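Local coordinates for tyrosine-protein phosphatase non-receptor type 18 (Homo sapiens, PDB 2OC3) that removes phosphate from phosphotyrosine residues of proteins, including autophosphorylated tyrosine kinases, through its catalytic domain, at residues A[211-214]-A[215-218]. Numbering follows the deposited sequence.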
loop_
_atom_site.group_PDB
_atom_site.type_symbol
_atom_site.label_atom_id
_atom_site.label_comp_id
_atom_site.label_asym_id
_atom_site.label_seq_id
_atom_site.Cartn_x
_atom_site.Cartn_y
_atom_site.Cartn_z
ATOM N N MET A 211 -12.860 0.686 6.312
ATOM C CA MET A 211 -11.669 1.067 5.546
ATOM C C MET A 211 -11.491 2.582 5.547
ATOM O O MET A 211 -10.367 3.091 5.679
ATOM C CB MET A 211 -11.742 0.571 4.107
ATOM C CG MET A 211 -10.537 0.987 3.277
ATOM S SD MET A 211 -10.685 0.475 1.531
ATOM C CE MET A 211 -12.128 1.382 1.017
ATOM N N LEU A 212 -12.590 3.340 5.374
ATOM C CA LEU A 212 -12.469 4.802 5.464
ATOM C C LEU A 212 -11.936 5.238 6.833
ATOM O O LEU A 212 -11.117 6.161 6.933
ATOM C CB LEU A 212 -13.827 5.473 5.202
ATOM C CG LEU A 212 -14.159 5.621 3.745
ATOM C CD1 LEU A 212 -15.619 6.061 3.591
ATOM C CD2 LEU A 212 -13.218 6.658 3.094
ATOM N N ALA A 213 -12.431 4.609 7.901
ATOM C CA ALA A 213 -11.966 4.868 9.269
ATOM C C ALA A 213 -10.454 4.629 9.365
ATOM O O ALA A 213 -9.724 5.372 10.003
ATOM C CB ALA A 213 -12.709 3.973 10.262
ATOM N N MET A 214 -9.988 3.577 8.695
ATOM C CA MET A 214 -8.546 3.245 8.685
ATOM C C MET A 214 -7.729 4.371 8.040
ATOM O O MET A 214 -6.682 4.747 8.556
ATOM C CB MET A 214 -8.353 1.913 7.966
ATOM C CG MET A 214 -6.948 1.407 7.958
ATOM S SD MET A 214 -6.789 0.036 6.747
ATOM C CE MET A 214 -5.174 -0.660 7.195
ATOM N N VAL A 215 -8.196 4.841 6.884
ATOM C CA VAL A 215 -7.527 5.928 6.165
ATOM C C VAL A 215 -7.567 7.220 6.981
ATOM O O VAL A 215 -6.557 7.910 7.099
ATOM C CB VAL A 215 -8.123 6.126 4.766
ATOM C CG1 VAL A 215 -7.567 7.405 4.134
ATOM C CG2 VAL A 215 -7.756 4.943 3.885
ATOM N N GLU A 216 -8.715 7.512 7.571
ATOM C CA GLU A 216 -8.832 8.704 8.407
ATOM C C GLU A 216 -7.827 8.675 9.562
ATOM O O GLU A 216 -7.153 9.673 9.861
ATOM C CB GLU A 216 -10.268 8.843 8.952
ATOM C CG GLU A 216 -11.331 9.136 7.876
ATOM C CD GLU A 216 -12.744 8.800 8.271
ATOM O OE1 GLU A 216 -13.001 8.313 9.400
ATOM O OE2 GLU A 216 -13.637 9.002 7.403
ATOM N N GLU A 217 -7.732 7.535 10.238
ATOM C CA GLU A 217 -6.792 7.426 11.337
ATOM C C GLU A 217 -5.348 7.487 10.855
ATOM O O GLU A 217 -4.500 8.134 11.470
ATOM C CB GLU A 217 -7.038 6.145 12.109
ATOM C CG GLU A 217 -6.039 5.904 13.262
ATOM C CD GLU A 217 -6.005 6.996 14.342
ATOM O OE1 GLU A 217 -7.012 7.678 14.587
ATOM O OE2 GLU A 217 -4.944 7.167 14.980
ATOM N N ALA A 218 -5.022 6.832 9.744
ATOM C CA ALA A 218 -3.669 6.912 9.221
ATOM C C ALA A 218 -3.249 8.347 8.992
ATOM O O ALA A 218 -2.121 8.714 9.236
ATOM C CB ALA A 218 -3.533 6.137 7.897
#
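Leu212 O accepts the backbone N-H of Glu216 at 2.8 Å, the shortest of four i to i+4 bonds that run through this stretch of the alpha-helix 209-222 in the protein tyrosine phosphatase domain. The bond is nearly straight, with an N-H...O angle of 165°. Its neighbours repeat the pattern: Val215 N to Met211 O, Glu217 N to Ala213 O and Ala218 N to Met214 O.

The helix packs against the central mixed sheet and against helices 238-254 and 282-296, and its side chains divide accordingly. Met214 and Ala218 rest on Leu194 and Leu132 of the sheet. The unbranched methionine is thrown off the backbone with CG anti to its N (chi1 -176°) and runs on extended, carrying the side chain to the strands, whereas the small methyl of Ala218 lets the helix lie close to them. Met211 meets Phe287 and Leu243 of the two helices and Tyr196 of the sheet, and its side chain lies about 8 Å from that of Arg239, a probable substrate-binding residue. Leu212 adds a branched apolar end against Thr291 and Met295. Val215 is compact beside Asp247; its CG2 lies 3.7 Å from Met211 O, over the preceding turn.

Glutamates suit the partly exposed positions. Glu217 OE1 forms a salt bridge with Arg220, three residues later on the same helix. Glu216 instead leans back over the preceding turn, its chain extended beyond CG, and also touches Arg250. Its CG stands beside its own backbone N (chi1 -67°), which brings CG to 3.1 Å from Leu212 O, while its carboxylate OE1 reaches 3.6 Å from Ala213 CA.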